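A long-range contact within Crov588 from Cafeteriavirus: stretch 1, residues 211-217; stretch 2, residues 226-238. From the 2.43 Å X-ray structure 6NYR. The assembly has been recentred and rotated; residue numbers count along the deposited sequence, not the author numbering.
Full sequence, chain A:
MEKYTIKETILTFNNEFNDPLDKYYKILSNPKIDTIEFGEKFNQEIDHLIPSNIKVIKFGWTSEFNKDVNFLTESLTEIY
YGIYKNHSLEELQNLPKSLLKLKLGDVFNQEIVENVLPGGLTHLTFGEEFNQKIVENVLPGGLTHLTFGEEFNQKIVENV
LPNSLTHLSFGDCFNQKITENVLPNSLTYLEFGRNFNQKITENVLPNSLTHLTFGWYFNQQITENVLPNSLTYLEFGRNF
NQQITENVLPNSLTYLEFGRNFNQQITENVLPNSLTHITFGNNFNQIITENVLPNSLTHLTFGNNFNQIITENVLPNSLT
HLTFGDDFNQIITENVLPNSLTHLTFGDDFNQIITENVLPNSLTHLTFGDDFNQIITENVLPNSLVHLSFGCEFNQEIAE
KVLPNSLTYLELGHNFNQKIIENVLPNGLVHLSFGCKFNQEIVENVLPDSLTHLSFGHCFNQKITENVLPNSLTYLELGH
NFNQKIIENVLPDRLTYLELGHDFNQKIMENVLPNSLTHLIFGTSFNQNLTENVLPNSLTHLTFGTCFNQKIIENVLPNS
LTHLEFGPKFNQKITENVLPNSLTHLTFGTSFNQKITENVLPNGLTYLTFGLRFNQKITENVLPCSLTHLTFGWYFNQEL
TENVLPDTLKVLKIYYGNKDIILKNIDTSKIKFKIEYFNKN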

# COMPACT_ATOMS: atom_id res chain seq x y z
N HIS A 211 24.16 11.95 0.99
CA HIS A 211 23.41 10.99 0.18
C HIS A 211 23.83 11.16 -1.27
O HIS A 211 23.68 12.25 -1.84
CB HIS A 211 21.90 11.21 0.31
CG HIS A 211 21.33 10.80 1.63
ND1 HIS A 211 21.69 11.40 2.82
CD2 HIS A 211 20.41 9.86 1.95
CE1 HIS A 211 21.02 10.84 3.81
NE2 HIS A 211 20.23 9.90 3.31
N LEU A 212 24.32 10.09 -1.89
CA LEU A 212 24.75 10.11 -3.28
C LEU A 212 24.08 8.96 -4.01
O LEU A 212 24.26 7.79 -3.63
CB LEU A 212 26.28 10.00 -3.40
CG LEU A 212 26.84 9.94 -4.82
CD1 LEU A 212 26.44 11.18 -5.61
CD2 LEU A 212 28.36 9.79 -4.79
N THR A 213 23.32 9.28 -5.05
CA THR A 213 22.60 8.30 -5.85
C THR A 213 23.00 8.45 -7.31
O THR A 213 22.92 9.55 -7.86
CB THR A 213 21.08 8.49 -5.72
OG1 THR A 213 20.69 8.36 -4.35
CG2 THR A 213 20.33 7.47 -6.56
N PHE A 214 23.44 7.35 -7.92
CA PHE A 214 23.71 7.31 -9.34
C PHE A 214 22.54 6.68 -10.08
O PHE A 214 21.67 6.04 -9.50
CB PHE A 214 25.01 6.54 -9.67
CG PHE A 214 26.24 7.21 -9.17
CD1 PHE A 214 26.73 8.35 -9.80
CD2 PHE A 214 26.93 6.71 -8.08
CE1 PHE A 214 27.87 8.98 -9.35
CE2 PHE A 214 28.08 7.33 -7.62
CZ PHE A 214 28.55 8.47 -8.25
N GLY A 215 22.55 6.86 -11.40
CA GLY A 215 21.50 6.35 -12.25
C GLY A 215 21.94 5.29 -13.24
O GLY A 215 23.07 4.79 -13.19
N TRP A 216 21.04 4.99 -14.18
CA TRP A 216 21.17 3.85 -15.08
C TRP A 216 22.57 3.68 -15.66
O TRP A 216 23.18 2.61 -15.53
CB TRP A 216 20.13 4.01 -16.19
CG TRP A 216 19.91 2.86 -17.11
CD1 TRP A 216 20.72 2.46 -18.14
CD2 TRP A 216 18.79 1.98 -17.12
NE1 TRP A 216 20.17 1.37 -18.77
CE2 TRP A 216 18.98 1.06 -18.16
CE3 TRP A 216 17.63 1.88 -16.34
CZ2 TRP A 216 18.06 0.05 -18.45
CZ3 TRP A 216 16.72 0.88 -16.62
CH2 TRP A 216 16.94 -0.03 -17.66
N TYR A 217 23.09 4.71 -16.32
CA TYR A 217 24.27 4.53 -17.16
C TYR A 217 25.58 4.84 -16.45
O TYR A 217 26.64 4.62 -17.05
CB TYR A 217 24.17 5.39 -18.43
CG TYR A 217 23.20 4.85 -19.46
CD1 TYR A 217 23.57 3.83 -20.33
CD2 TYR A 217 21.90 5.34 -19.56
CE1 TYR A 217 22.69 3.32 -21.26
CE2 TYR A 217 21.01 4.84 -20.49
CZ TYR A 217 21.41 3.84 -21.34
OH TYR A 217 20.53 3.34 -22.27
N VAL A 226 37.77 10.61 -3.47
CA VAL A 226 36.72 11.23 -4.27
C VAL A 226 35.43 11.36 -3.47
O VAL A 226 34.73 12.37 -3.57
CB VAL A 226 36.50 10.42 -5.57
CG1 VAL A 226 35.35 11.02 -6.37
CG2 VAL A 226 37.77 10.37 -6.39
N LEU A 227 35.11 10.35 -2.67
CA LEU A 227 33.91 10.33 -1.85
C LEU A 227 34.18 11.03 -0.53
O LEU A 227 35.16 10.68 0.16
CB LEU A 227 33.46 8.90 -1.60
CG LEU A 227 33.03 8.10 -2.84
CD1 LEU A 227 32.72 6.67 -2.50
CD2 LEU A 227 31.81 8.78 -3.47
N PRO A 228 33.37 12.01 -0.14
CA PRO A 228 33.67 12.76 1.08
C PRO A 228 33.44 11.93 2.34
O PRO A 228 32.63 11.00 2.36
CB PRO A 228 32.72 13.96 1.02
CG PRO A 228 31.59 13.50 0.13
CD PRO A 228 32.19 12.54 -0.85
N ASN A 229 34.16 12.30 3.40
CA ASN A 229 34.05 11.61 4.68
C ASN A 229 32.73 11.88 5.40
O ASN A 229 32.56 11.41 6.53
CB ASN A 229 35.22 11.99 5.59
CG ASN A 229 36.51 11.30 5.19
OD1 ASN A 229 36.51 10.15 4.74
ND2 ASN A 229 37.64 11.99 5.37
N SER A 230 31.82 12.64 4.80
CA SER A 230 30.50 12.85 5.37
C SER A 230 29.45 11.89 4.81
O SER A 230 28.37 11.77 5.39
CB SER A 230 30.03 14.29 5.14
OG SER A 230 30.08 14.63 3.76
N LEU A 231 29.75 11.21 3.71
CA LEU A 231 28.77 10.37 3.05
C LEU A 231 28.30 9.25 3.96
O LEU A 231 29.11 8.51 4.53
CB LEU A 231 29.36 9.78 1.77
CG LEU A 231 28.36 9.43 0.67
CD1 LEU A 231 27.78 10.72 0.08
CD2 LEU A 231 28.99 8.56 -0.41
N THR A 232 26.98 9.11 4.09
CA THR A 232 26.39 7.99 4.80
C THR A 232 25.58 7.06 3.90
O THR A 232 25.41 5.89 4.25
CB THR A 232 25.46 8.49 5.92
OG1 THR A 232 24.32 9.14 5.35
CG2 THR A 232 26.21 9.48 6.80
N TYR A 233 25.08 7.55 2.77
CA TYR A 233 24.21 6.81 1.88
C TYR A 233 24.81 6.83 0.48
O TYR A 233 25.12 7.91 -0.05
CB TYR A 233 22.79 7.42 1.87
CG TYR A 233 21.80 6.69 0.99
CD1 TYR A 233 21.82 6.87 -0.39
CD2 TYR A 233 20.85 5.83 1.53
CE1 TYR A 233 20.92 6.21 -1.20
CE2 TYR A 233 19.95 5.17 0.72
CZ TYR A 233 19.98 5.37 -0.65
OH TYR A 233 19.09 4.72 -1.47
N LEU A 234 24.98 5.65 -0.11
CA LEU A 234 25.52 5.52 -1.46
C LEU A 234 24.72 4.47 -2.22
O LEU A 234 24.69 3.30 -1.81
CB LEU A 234 27.01 5.15 -1.43
CG LEU A 234 27.74 4.96 -2.76
CD1 LEU A 234 27.68 6.24 -3.58
CD2 LEU A 234 29.18 4.55 -2.52
N GLU A 235 24.09 4.88 -3.32
CA GLU A 235 23.29 3.99 -4.15
C GLU A 235 23.77 4.08 -5.59
O GLU A 235 23.69 5.15 -6.21
CB GLU A 235 21.80 4.34 -4.07
CG GLU A 235 20.93 3.57 -5.05
CD GLU A 235 19.47 3.96 -4.99
OE1 GLU A 235 19.07 4.60 -4.00
OE2 GLU A 235 18.72 3.61 -5.92
N PHE A 236 24.25 2.96 -6.13
CA PHE A 236 24.67 2.91 -7.52
C PHE A 236 23.49 2.57 -8.43
O PHE A 236 22.44 2.10 -7.99
CB PHE A 236 25.78 1.88 -7.74
CG PHE A 236 27.09 2.27 -7.13
CD1 PHE A 236 27.84 3.29 -7.67
CD2 PHE A 236 27.57 1.61 -6.01
CE1 PHE A 236 29.04 3.66 -7.11
CE2 PHE A 236 28.77 1.97 -5.44
CZ PHE A 236 29.51 3.00 -5.99
N GLY A 237 23.69 2.80 -9.73
CA GLY A 237 22.68 2.55 -10.73
C GLY A 237 22.87 1.22 -11.44
O GLY A 237 23.73 0.41 -11.10
N ARG A 238 22.03 1.01 -12.46
CA ARG A 238 21.97 -0.28 -13.13
C ARG A 238 23.35 -0.73 -13.60
O ARG A 238 23.77 -1.86 -13.33
CB ARG A 238 21.00 -0.20 -14.31
CG ARG A 238 20.72 -1.54 -14.98
CD ARG A 238 20.04 -1.35 -16.33
NE ARG A 238 19.81 -2.62 -17.01
CZ ARG A 238 20.64 -3.19 -17.88
NH1 ARG A 238 21.79 -2.63 -18.19
NH2 ARG A 238 20.31 -4.35 -18.43
O HOH W 1 25.26 3.36 -12.42

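The contact is built on repetition: two short parallel strands, 211-213 and 233-235, run 4.8 Å apart at closest approach with only 1° between their directions. Each residue faces its counterpart 22 positions later, and the register continues past the strands, through Phe 214 with Phe 236 and Gly 215 with Gly 237, to Trp 216 with Arg 238. Like therefore meets like at several positions, and the two stretches bury 714 Å² between them.

Three backbone hydrogen bonds fix this register. Leu 212 N donates to Tyr 233 O at 3.0 Å, Glu 235 N donates to Leu 212 O at 2.9 Å, and Phe 214 N donates to Glu 235 O at 2.8 Å, all close to straight. This is the parallel pattern, in which Leu 212 uses both its amide and its carbonyl to reach the residues flanking its partner Leu 234. The same carbonyls also receive CA-H...O contacts, such as Leu 234 CA to Leu 212 O at 3.4 Å, so the strands sit snugly along their length.

Beyond the strands the direct ladder gives way to water. Phe 214 O and Gly 237 N stand 3.8 Å apart; water 1 instead donates to Gly 215 O (2.7 Å from its O) and weakly accepts from Gly 237 N (3.2 Å from its O). Glycine matters at this point: Gly 237 CA lies 3.3 Å from Gly 215 O, and a CB on Gly 237 would fall 1.9 Å from that oxygen, a clash.

The apolar packing gathers on the sheet face that carries Leu 212 and Leu 234. These two share the same rotamer, chi1 t and chi2 p, and nest with Leu 212 CD2 3.8 Å from Leu 234 CD1. The loop ahead of the second strand adds Leu 227, whose CD2 is 3.8 Å from Leu 212 CD2, and Leu 231, whose CD1 is 3.9 Å from Leu 212 CB. A type I turn from Pro 228 to Leu 231, closed by Leu 231 N donating to Pro 228 O at 3.2 Å, links these two leucines. Phe 214 and Phe 236 repeat the matched-rotamer rule, with chi1 m in both; their planes differ by 7° and they meet rim to rim, Phe 214 CD2 lying 3.6 Å from Phe 236 CD1.

The face bearing His 211, Tyr 233, Thr 213 and Glu 235 is more polar. Tyr 233 CB sits over the His 211 ring, 3.4 Å from its CD2, in a CH-pi contact, while the two rings are near parallel but slid apart. Within the second strand, Tyr 233 OH donates to Glu 235 OE1 at 2.5 Å, tying together two side chains of the same face. Thr 213 CG2 packs 3.9 Å from Glu 235 CD.

At the far end, Trp 216 offers a ring face to the aliphatic part of Arg 238: CD lies 3.2 Å from Trp 216 CE2, a second CH-pi contact.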